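Local coordinates for protein ribose-5-phosphate isomerase RpiB (Thermotoga maritima, PDB 1O1X) that probably interconverts ribose 5-phosphate and ribulose 5-phosphate as a ribose-5-phosphate isomerase, at residues A[16-21]-A[55-60]; A[24-29]-A[121-126]; A[42-47]-A[62-67]; A[82-87]-A[95-100]. One frame throughout, in Å; residues are numbered along the deposited sequence. Where two conformers were deposited one is given.

Interaction 1 (A[16-21]-A[55-60]); sequences AIASDH and PDYAKK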
# COMPACT_ATOMS: atom_id res chain seq x y z
N ALA A 16 -24.24 5.43 6.87
CA ALA A 16 -24.93 4.44 6.05
C ALA A 16 -23.84 3.52 5.46
O ALA A 16 -22.91 3.99 4.82
CB ALA A 16 -25.66 5.10 4.95
N ILE A 17 -23.94 2.22 5.68
CA ILE A 17 -22.92 1.29 5.25
C ILE A 17 -23.55 0.21 4.38
O ILE A 17 -24.71 -0.17 4.56
CB ILE A 17 -22.17 0.70 6.47
CG1 ILE A 17 -20.93 -0.11 6.05
CG2 ILE A 17 -23.10 -0.18 7.36
CD1 ILE A 17 -19.95 -0.34 7.22
N ALA A 18 -22.77 -0.28 3.43
CA ALA A 18 -23.16 -1.39 2.58
C ALA A 18 -21.94 -2.05 1.95
O ALA A 18 -20.89 -1.44 1.78
CB ALA A 18 -24.14 -0.94 1.51
N SER A 19 -22.13 -3.31 1.60
CA SER A 19 -21.12 -4.10 0.91
C SER A 19 -21.75 -5.16 -0.00
O SER A 19 -22.92 -5.51 0.15
CB SER A 19 -20.23 -4.80 1.92
OG SER A 19 -20.87 -5.93 2.49
N ASP A 20 -20.93 -5.70 -0.91
CA ASP A 20 -21.32 -6.94 -1.55
C ASP A 20 -20.89 -8.11 -0.69
O ASP A 20 -20.46 -7.94 0.46
CB ASP A 20 -20.83 -6.97 -3.01
CG ASP A 20 -19.33 -7.15 -3.15
OD1 ASP A 20 -18.62 -7.14 -2.09
OD2 ASP A 20 -18.80 -7.37 -4.29
N HIS A 21 -21.07 -9.32 -1.19
CA HIS A 21 -20.70 -10.52 -0.47
C HIS A 21 -19.19 -10.66 -0.20
O HIS A 21 -18.81 -11.24 0.82
CB HIS A 21 -21.20 -11.75 -1.24
CG HIS A 21 -20.69 -11.82 -2.65
ND1 HIS A 21 -21.03 -10.90 -3.62
CD2 HIS A 21 -19.84 -12.70 -3.24
CE1 HIS A 21 -20.41 -11.20 -4.74
NE2 HIS A 21 -19.70 -12.30 -4.55
N PRO A 55 -23.24 -2.69 -7.46
CA PRO A 55 -23.96 -1.42 -7.75
C PRO A 55 -25.32 -1.29 -7.04
O PRO A 55 -25.72 -0.18 -6.73
CB PRO A 55 -24.12 -1.43 -9.29
CG PRO A 55 -23.02 -2.37 -9.77
CD PRO A 55 -22.99 -3.46 -8.70
N ASP A 56 -26.01 -2.42 -6.77
CA ASP A 56 -27.28 -2.40 -6.07
C ASP A 56 -27.09 -1.79 -4.67
O ASP A 56 -27.96 -1.05 -4.19
CB ASP A 56 -27.84 -3.80 -5.97
CG ASP A 56 -28.30 -4.36 -7.32
OD1 ASP A 56 -28.78 -3.51 -8.14
OD2 ASP A 56 -28.28 -5.61 -7.59
N TYR A 57 -25.94 -2.05 -4.06
CA TYR A 57 -25.63 -1.58 -2.70
C TYR A 57 -25.07 -0.15 -2.64
O TYR A 57 -25.40 0.61 -1.71
CB TYR A 57 -24.78 -2.64 -1.97
CG TYR A 57 -25.61 -3.87 -1.75
CD1 TYR A 57 -26.49 -3.94 -0.70
CD2 TYR A 57 -25.63 -4.90 -2.70
CE1 TYR A 57 -27.34 -5.05 -0.53
CE2 TYR A 57 -26.48 -6.00 -2.55
CZ TYR A 57 -27.30 -6.08 -1.45
OH TYR A 57 -28.15 -7.15 -1.30
N ALA A 58 -24.27 0.23 -3.64
CA ALA A 58 -23.84 1.60 -3.86
C ALA A 58 -25.06 2.54 -3.89
O ALA A 58 -25.05 3.58 -3.22
CB ALA A 58 -23.04 1.73 -5.16
N LYS A 59 -26.12 2.13 -4.59
CA LYS A 59 -27.29 2.98 -4.80
C LYS A 59 -28.02 3.24 -3.49
O LYS A 59 -28.54 4.34 -3.27
CB LYS A 59 -28.30 2.35 -5.77
CG LYS A 59 -27.86 2.32 -7.21
CD LYS A 59 -28.86 1.53 -8.05
CE LYS A 59 -28.58 1.77 -9.53
NZ LYS A 59 -27.42 1.00 -10.12
N LYS A 60 -28.08 2.24 -2.63
CA LYS A 60 -28.78 2.39 -1.34
C LYS A 60 -28.07 3.43 -0.43
O LYS A 60 -28.71 4.24 0.23
CB LYS A 60 -28.88 1.06 -0.61
CG LYS A 60 -29.61 -0.05 -1.38
CD LYS A 60 -29.58 -1.37 -0.65
CE LYS A 60 -30.35 -2.51 -1.41
NZ LYS A 60 -31.71 -2.04 -1.81
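Ala18 and Tyr57 make the apolar part of this contact. They are the pair with the nearest CA atoms, 5.8 Å apart. The methyl of Ala18 points at helix 54-66, and its CB lies 3.9 Å from Tyr57 CB. The same methyl also comes close to the helix backbone, with Ala18 CB 3.8 Å from Tyr57 O. So small a side chain lets the strand end run close to the helix.

The second kind of contact is a carbonyl over an aromatic ring. Ser19 O sits above one face of the Tyr57 ring, offset toward the rim on the CB side. Its nearest ring atom is Tyr57 CG, at 3.7 Å from Ser19 O. Tyr57 CG is anti to its own carbonyl carbon (chi1 -67°), which carries the ring alongside the chain that leaves the strand. No hydrogen bond joins the two segments.

One polar bond lies in the loop after the strand. The Ser19 side chain points away from the helix, and there its OG donates to Asp20 O at 2.9 Å, reaching it 19° from the carbonyl plane. Asp20 and His21, which follow, are predicted to bind D-ribulose 5-phosphate. The contact lies at the C-terminal end of strand 14-18, where Rossmann-like folds commonly place their sites.

In the fold, strand 14-18 is flanked by strands 40-43 and 72-75. Helix 54-66 covers the Ala18 face, while Ile17 points to the other face and packs on helix 24-36.

Interaction 2 (A[24-29]-A[121-126]); sequences FELKEK and RLIGAE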
# COMPACT_ATOMS: atom_id res chain seq x y z
N PHE A 24 -18.34 -8.62 2.86
CA PHE A 24 -19.28 -8.76 3.96
C PHE A 24 -18.58 -8.84 5.32
O PHE A 24 -19.02 -8.24 6.29
CB PHE A 24 -20.18 -10.02 3.78
CG PHE A 24 -21.13 -10.29 4.95
CD1 PHE A 24 -22.25 -9.51 5.15
CD2 PHE A 24 -20.88 -11.31 5.84
CE1 PHE A 24 -23.09 -9.74 6.23
CE2 PHE A 24 -21.73 -11.54 6.90
CZ PHE A 24 -22.83 -10.74 7.09
N GLU A 25 -17.52 -9.62 5.41
CA GLU A 25 -16.85 -9.81 6.69
C GLU A 25 -16.28 -8.53 7.24
O GLU A 25 -16.47 -8.20 8.42
CB GLU A 25 -15.76 -10.86 6.55
CG GLU A 25 -15.04 -11.21 7.84
CD GLU A 25 -13.82 -12.09 7.55
OE1 GLU A 25 -14.01 -13.20 7.03
OE2 GLU A 25 -12.67 -11.61 7.77
N LEU A 26 -15.61 -7.76 6.39
CA LEU A 26 -15.02 -6.51 6.84
C LEU A 26 -16.14 -5.51 7.15
O LEU A 26 -16.02 -4.74 8.08
CB LEU A 26 -14.02 -5.95 5.84
CG LEU A 26 -13.30 -4.67 6.28
CD1 LEU A 26 -12.52 -4.84 7.53
CD2 LEU A 26 -12.41 -4.12 5.20
N LYS A 27 -17.21 -5.52 6.34
CA LYS A 27 -18.34 -4.61 6.54
C LYS A 27 -18.91 -4.82 7.96
O LYS A 27 -19.17 -3.88 8.66
CB LYS A 27 -19.42 -4.85 5.48
CG LYS A 27 -20.63 -3.89 5.57
CD LYS A 27 -21.81 -4.42 6.34
CE LYS A 27 -22.64 -5.37 5.48
NZ LYS A 27 -23.73 -6.02 6.29
N GLU A 28 -19.11 -6.07 8.34
CA GLU A 28 -19.58 -6.42 9.66
C GLU A 28 -18.64 -5.94 10.78
O GLU A 28 -19.10 -5.40 11.79
CB GLU A 28 -19.76 -7.94 9.74
CG GLU A 28 -20.92 -8.46 8.86
CD GLU A 28 -22.28 -7.99 9.38
OE1 GLU A 28 -22.66 -8.43 10.49
OE2 GLU A 28 -22.94 -7.16 8.71
N LYS A 29 -17.33 -6.12 10.60
CA LYS A 29 -16.36 -5.66 11.58
C LYS A 29 -16.36 -4.14 11.71
O LYS A 29 -16.33 -3.62 12.80
CB LYS A 29 -14.98 -6.18 11.21
CG LYS A 29 -14.87 -7.69 11.41
CD LYS A 29 -13.55 -8.21 10.94
CE LYS A 29 -13.37 -9.66 11.38
NZ LYS A 29 -12.25 -10.28 10.62
N ARG A 121 -11.21 -7.33 0.72
CA ARG A 121 -10.27 -8.43 0.66
C ARG A 121 -8.81 -8.03 0.72
O ARG A 121 -7.95 -8.90 0.74
CB ARG A 121 -10.44 -9.19 -0.65
CG ARG A 121 -11.80 -9.73 -0.88
CD ARG A 121 -12.27 -10.69 0.15
NE ARG A 121 -13.05 -11.72 -0.50
CZ ARG A 121 -13.64 -12.71 0.13
NH1 ARG A 121 -13.54 -12.80 1.46
NH2 ARG A 121 -14.33 -13.60 -0.58
N LEU A 122 -8.52 -6.74 0.66
CA LEU A 122 -7.17 -6.26 0.53
C LEU A 122 -6.59 -5.75 1.86
O LEU A 122 -5.40 -5.92 2.09
CB LEU A 122 -7.07 -5.15 -0.50
CG LEU A 122 -7.48 -5.47 -1.94
CD1 LEU A 122 -7.21 -4.24 -2.76
CD2 LEU A 122 -6.81 -6.67 -2.51
N ILE A 123 -7.40 -5.12 2.72
CA ILE A 123 -6.90 -4.58 3.96
C ILE A 123 -7.40 -5.33 5.18
O ILE A 123 -8.45 -5.97 5.18
CB ILE A 123 -7.19 -3.05 4.15
CG1 ILE A 123 -8.69 -2.77 4.21
CG2 ILE A 123 -6.45 -2.22 3.09
CD1 ILE A 123 -8.94 -1.27 4.65
N GLY A 124 -6.63 -5.18 6.24
CA GLY A 124 -6.94 -5.72 7.54
C GLY A 124 -7.92 -4.83 8.26
O GLY A 124 -8.01 -3.63 8.03
N ALA A 125 -8.66 -5.44 9.15
CA ALA A 125 -9.65 -4.76 9.92
C ALA A 125 -9.09 -3.62 10.75
O ALA A 125 -9.67 -2.53 10.77
CB ALA A 125 -10.33 -5.75 10.79
N GLU A 126 -7.98 -3.81 11.43
CA GLU A 126 -7.47 -2.74 12.28
C GLU A 126 -7.01 -1.53 11.42
O GLU A 126 -7.26 -0.37 11.77
CB GLU A 126 -6.36 -3.23 13.20
CG GLU A 126 -5.48 -2.12 13.78
CD GLU A 126 -5.63 -1.85 15.27
OE1 GLU A 126 -6.66 -1.22 15.67
OE2 GLU A 126 -4.67 -2.18 16.04
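Helix 24-36 of the Rossmann-like alpha/beta fold packs on the loop-to-helix turn that opens helix 125-137. Leu26 and Lys29 touch Ile123, in the loop, and Ala125, in the helix's first turn. Gly124 is the N-cap of that second helix.

Leu26 supplies most of the apolar contact, one methyl to each partner. CG stands anti to the backbone N (chi1 -177°), which sends the branched end across to the other segment. Leu26 CD1 rests 3.7 Å from Ala125 CA and also touches the alanine methyl. Leu26 CD2 meets Ile123 CG1 at 4.1 Å, and the two side chains cross at about a right angle. Ile123 also lies about 3 Å, nearest atoms, from a bound methylpentanediol, probably from the crystallisation liquor.

Lys29 contributes its aliphatic part. Its chain is extended beyond CG and passes alongside Ala125, with Lys29 CD 4.1 Å from Ala125 CB. Shortening Lys29 to an alanine would remove the chain beside the Ala125 methyl and is likely to leave Glu25, one turn earlier, without its salt bridge within the helix.

Arg121, at the start of the second segment, is predicted to bind D-ribulose 5-phosphate. The contact also borders the third subunit of the assembly, where Arg121 packs on Glu126 of that chain. Within its own chain, Leu26 also packs on Leu76 and Ala128.

Two salt bridges stay within helix 24-36. Lys27 NZ meets Glu28 OE2 at 2.8 Å, nearly along the C-O axis. Lys29 NZ reaches Glu25 OE2 at 3.2 Å, from 39° above the carboxylate plane.

Interaction 3 (A[42-47]-A[62-67]); sequences EDHGTY and VQSILS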
# COMPACT_ATOMS: atom_id res chain seq x y z
N GLU A 42 -26.69 2.70 9.88
CA GLU A 42 -27.71 2.02 9.11
C GLU A 42 -27.05 1.06 8.13
O GLU A 42 -26.28 1.46 7.25
CB GLU A 42 -28.63 3.00 8.36
CG GLU A 42 -29.79 3.42 9.25
CD GLU A 42 -30.71 4.51 8.66
OE1 GLU A 42 -30.58 4.79 7.42
OE2 GLU A 42 -31.55 5.07 9.47
N ASP A 43 -27.32 -0.23 8.31
CA ASP A 43 -26.70 -1.26 7.46
C ASP A 43 -27.69 -1.61 6.37
O ASP A 43 -28.70 -2.26 6.62
CB ASP A 43 -26.37 -2.46 8.33
CG ASP A 43 -25.69 -3.61 7.57
OD1 ASP A 43 -25.40 -3.53 6.35
OD2 ASP A 43 -25.44 -4.65 8.20
N HIS A 44 -27.35 -1.20 5.15
CA HIS A 44 -28.13 -1.48 3.94
C HIS A 44 -27.84 -2.85 3.31
O HIS A 44 -28.43 -3.18 2.29
CB HIS A 44 -27.90 -0.38 2.92
CG HIS A 44 -28.39 0.95 3.36
ND1 HIS A 44 -29.66 1.41 3.09
CD2 HIS A 44 -27.77 1.93 4.06
CE1 HIS A 44 -29.81 2.62 3.61
NE2 HIS A 44 -28.67 2.96 4.20
N GLY A 45 -27.01 -3.67 3.95
CA GLY A 45 -26.70 -4.99 3.46
C GLY A 45 -25.45 -4.97 2.59
O GLY A 45 -24.81 -3.96 2.49
N THR A 46 -25.09 -6.08 1.95
CA THR A 46 -25.81 -7.34 2.02
C THR A 46 -25.70 -8.01 3.40
O THR A 46 -24.90 -7.59 4.25
CB THR A 46 -25.36 -8.24 0.85
OG1 THR A 46 -26.21 -9.38 0.79
CG2 THR A 46 -23.94 -8.78 1.05
N TYR A 47 -26.54 -9.03 3.63
CA TYR A 47 -26.71 -9.60 4.97
C TYR A 47 -26.18 -11.04 5.07
O TYR A 47 -26.35 -11.70 6.10
CB TYR A 47 -28.18 -9.50 5.40
CG TYR A 47 -28.68 -8.06 5.37
CD1 TYR A 47 -28.19 -7.11 6.27
CD2 TYR A 47 -29.63 -7.64 4.45
CE1 TYR A 47 -28.67 -5.77 6.25
CE2 TYR A 47 -30.11 -6.33 4.46
CZ TYR A 47 -29.61 -5.41 5.34
OH TYR A 47 -30.07 -4.10 5.30
N VAL A 62 -25.89 5.78 -1.52
CA VAL A 62 -26.02 7.01 -2.28
C VAL A 62 -27.34 7.69 -1.99
O VAL A 62 -27.37 8.91 -1.75
CB VAL A 62 -25.85 6.78 -3.76
CG1 VAL A 62 -26.36 7.95 -4.57
CG2 VAL A 62 -24.33 6.47 -4.07
N GLN A 63 -28.42 6.95 -2.05
CA GLN A 63 -29.73 7.55 -1.85
C GLN A 63 -29.80 8.16 -0.43
O GLN A 63 -30.36 9.22 -0.21
CB GLN A 63 -30.80 6.48 -2.06
CG GLN A 63 -32.17 6.77 -1.48
CD GLN A 63 -32.83 7.92 -2.16
OE1 GLN A 63 -32.56 8.19 -3.34
NE2 GLN A 63 -33.71 8.61 -1.43
N SER A 64 -29.23 7.46 0.52
CA SER A 64 -29.25 7.91 1.90
C SER A 64 -28.43 9.22 2.08
O SER A 64 -28.87 10.14 2.79
CB SER A 64 -28.78 6.76 2.79
OG SER A 64 -28.88 7.16 4.12
N ILE A 65 -27.29 9.34 1.40
CA ILE A 65 -26.49 10.55 1.44
C ILE A 65 -27.20 11.71 0.72
O ILE A 65 -27.31 12.82 1.26
CB ILE A 65 -25.11 10.31 0.83
CG1 ILE A 65 -24.26 9.34 1.66
CG2 ILE A 65 -24.37 11.61 0.61
CD1 ILE A 65 -24.11 9.71 3.14
N LEU A 66 -27.70 11.46 -0.49
CA LEU A 66 -28.38 12.50 -1.26
C LEU A 66 -29.66 12.99 -0.61
O LEU A 66 -30.03 14.15 -0.78
CB LEU A 66 -28.67 12.03 -2.70
CG LEU A 66 -27.43 11.75 -3.53
CD1 LEU A 66 -27.87 11.33 -4.92
CD2 LEU A 66 -26.50 12.95 -3.63
N SER A 67 -30.34 12.14 0.13
CA SER A 67 -31.56 12.52 0.86
C SER A 67 -31.28 13.17 2.24
O SER A 67 -32.19 13.44 3.00
CB SER A 67 -32.47 11.31 1.04
OG SER A 67 -31.89 10.40 1.94
O HOH W 1 -31.80 6.21 4.51
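Glu42 of edge strand 40-43 and His44, two residues on, face Ser64 of helix 54-66 in this Rossmann-like fold. The contact is small, and no direct hydrogen bond crosses it.

His44 gives the closest approach. Its NE2 lies 4.1 Å from Ser64 CB, and the serine comes at the ring obliquely. Ser64 OG is anti to its backbone N (chi1 -176°) and points to a water, 3.1 Å away. That water also donates a weak bond to Glu42 OE1, so the carboxylate and the hydroxyl are linked indirectly. The other oxygen, Glu42 OE2, has a stronger partner in a salt bridge with Lys14.

The chain beyond the strand is held by its own bonds. Gly45 N donates to Asp43 OD1 at 2.9 Å, which makes an Asx turn. Tyr47 folds back over it: Gly45 CA lies 3.4 Å above the plane of the Tyr47 ring. Tyr47 OH donates to Asp43 O at 2.6 Å. The backbone angles of Gly45 call for glycine, and a side chain would also run into the tyrosine ring. A cis peptide precedes Thr46.

Strand 40-43 pairs with strand 14-18 on its inner side. His44 packs on Ala16 and Ala18 of that strand, and on Lys60 of helix 54-66. It thus fills the angle between helix and sheet.

Interaction 4 (A[82-87]-A[95-100]); sequences GMSIAA and AALCLF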
# COMPACT_ATOMS: atom_id res chain seq x y z
N GLY A 82 -15.17 -1.39 -7.81
CA GLY A 82 -16.56 -1.38 -8.22
C GLY A 82 -17.39 -0.33 -7.53
O GLY A 82 -18.11 0.42 -8.18
N MSE A 83 -17.23 -0.21 -6.22
CA MSE A 83 -17.92 0.79 -5.43
C MSE A 83 -17.48 2.21 -5.76
O MSE A 83 -18.33 3.14 -5.86
CB MSE A 83 -17.73 0.55 -3.93
CG MSE A 83 -18.44 -0.65 -3.36
SE MSE A 83 -20.40 -0.68 -3.77
CE MSE A 83 -20.94 -2.17 -2.54
N SER A 84 -16.19 2.41 -5.94
CA SER A 84 -15.65 3.73 -6.29
C SER A 84 -16.22 4.20 -7.67
O SER A 84 -16.55 5.38 -7.85
CB SER A 84 -14.13 3.80 -6.27
OG SER A 84 -13.54 3.09 -7.32
N ILE A 85 -16.41 3.26 -8.59
CA ILE A 85 -17.00 3.57 -9.89
C ILE A 85 -18.51 3.81 -9.77
O ILE A 85 -19.02 4.84 -10.17
CB ILE A 85 -16.69 2.48 -10.91
CG1 ILE A 85 -15.17 2.37 -11.18
CG2 ILE A 85 -17.36 2.75 -12.24
CD1 ILE A 85 -14.74 1.05 -11.74
N ALA A 86 -19.23 2.87 -9.16
CA ALA A 86 -20.69 2.95 -9.12
C ALA A 86 -21.22 4.16 -8.37
O ALA A 86 -22.15 4.82 -8.84
CB ALA A 86 -21.26 1.67 -8.53
N ALA A 87 -20.62 4.47 -7.22
CA ALA A 87 -21.12 5.55 -6.38
C ALA A 87 -20.86 6.91 -6.99
O ALA A 87 -21.67 7.81 -6.84
CB ALA A 87 -20.55 5.44 -4.94
N ALA A 95 -17.04 9.72 -3.49
CA ALA A 95 -16.68 8.46 -2.90
C ALA A 95 -15.20 8.18 -3.10
O ALA A 95 -14.71 8.11 -4.26
CB ALA A 95 -17.53 7.34 -3.49
N ALA A 96 -14.48 8.00 -1.99
CA ALA A 96 -13.02 7.93 -2.01
C ALA A 96 -12.53 6.55 -1.54
O ALA A 96 -12.69 6.18 -0.39
CB ALA A 96 -12.42 9.01 -1.10
N LEU A 97 -11.86 5.86 -2.45
CA LEU A 97 -11.22 4.56 -2.20
C LEU A 97 -9.90 4.83 -1.46
O LEU A 97 -8.95 5.40 -2.03
CB LEU A 97 -10.99 3.86 -3.54
CG LEU A 97 -10.28 2.51 -3.55
CD1 LEU A 97 -10.84 1.59 -2.53
CD2 LEU A 97 -10.28 1.86 -4.95
N CYS A 98 -9.84 4.47 -0.19
CA CYS A 98 -8.70 4.76 0.66
C CYS A 98 -8.09 3.48 1.19
O CYS A 98 -8.79 2.66 1.82
CB CYS A 98 -9.13 5.65 1.83
SG CYS A 98 -9.83 7.26 1.35
N LEU A 99 -6.80 3.32 0.96
CA LEU A 99 -6.09 2.11 1.39
C LEU A 99 -5.25 2.31 2.65
O LEU A 99 -4.72 1.36 3.22
CB LEU A 99 -5.20 1.58 0.27
CG LEU A 99 -5.85 0.41 -0.48
CD1 LEU A 99 -7.14 0.88 -1.18
CD2 LEU A 99 -4.84 -0.19 -1.48
N PHE A 100 -5.06 3.56 3.03
CA PHE A 100 -4.36 3.89 4.29
C PHE A 100 -4.86 5.28 4.81
O PHE A 100 -5.48 6.05 4.04
CB PHE A 100 -2.81 3.78 4.18
CG PHE A 100 -2.19 4.63 3.09
CD1 PHE A 100 -2.08 4.15 1.80
CD2 PHE A 100 -1.69 5.90 3.37
CE1 PHE A 100 -1.50 4.93 0.79
CE2 PHE A 100 -1.11 6.66 2.40
CZ PHE A 100 -1.04 6.20 1.11
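Ser84 and Ala87 of helix 81-87 pack on Leu97 and Ala95 of strand 95-97. They belong to a beta-alpha-beta crossover of the Rossmann-like fold, in which this helix links strand 72-75 to strand 95-97.

Gly82, where the first segment starts, is predicted to bind D-ribulose 5-phosphate. Its carbonyl O accepts from Ala86 N at 2.9 Å, an ordinary helical bond. Met83, present as selenomethionine, leads its side chain away from the strand. Its backbone N hydrogen-bonds to OD3 of the cysteinesulfonic acid at position 77, the predicted proton acceptor in its oxidised form.

Ser84 is the first residue to touch the strand. Its CA is 5.9 Å from the CA of Ala95, the closest such pair. The contact itself is made by carbon, with Ser84 CB 4.2 Å from Leu97 CB. In one of two deposited conformers, OG stands between the backbone N and the carbonyl carbon (chi1 71°). There it hydrogen-bonds to Leu81 O, so the hydroxyl is satisfied within its own helix.

Ile85 points away from the strand and packs on Asn88 of the second subunit. Ala87, one turn beyond Ser84, makes the second contact.

On the strand, Ala95 and Leu97 both face the helix, while Ala96 between them points away. Leu97 also packs on Met103 of the second subunit. The tightest side-chain approach is methyl to methyl, with Ala87 CB 3.9 Å from Ala95 CB.

Interactions 1 and 4 are buried and join helices to strands of one parallel sheet; both rely on alanine methyls. They meet where Met83 packs against Ala58 and Tyr57. Interaction 3 is partly buried. It uses the same helix 54-66 as interaction 1 and the neighbouring strand, but its chemistry is wetter, with a water between polar groups. Ile17 O and His44 N, and Ser19 O and Thr46 N, probably hydrogen-bond between these two contacts. Interaction 2, also partly buried, joins a helix to the loop and start of another; Leu26 is packed inside, and the salt bridges stay within helix 24-36. Lys27 ties it to interaction 3 by a salt bridge to Asp43.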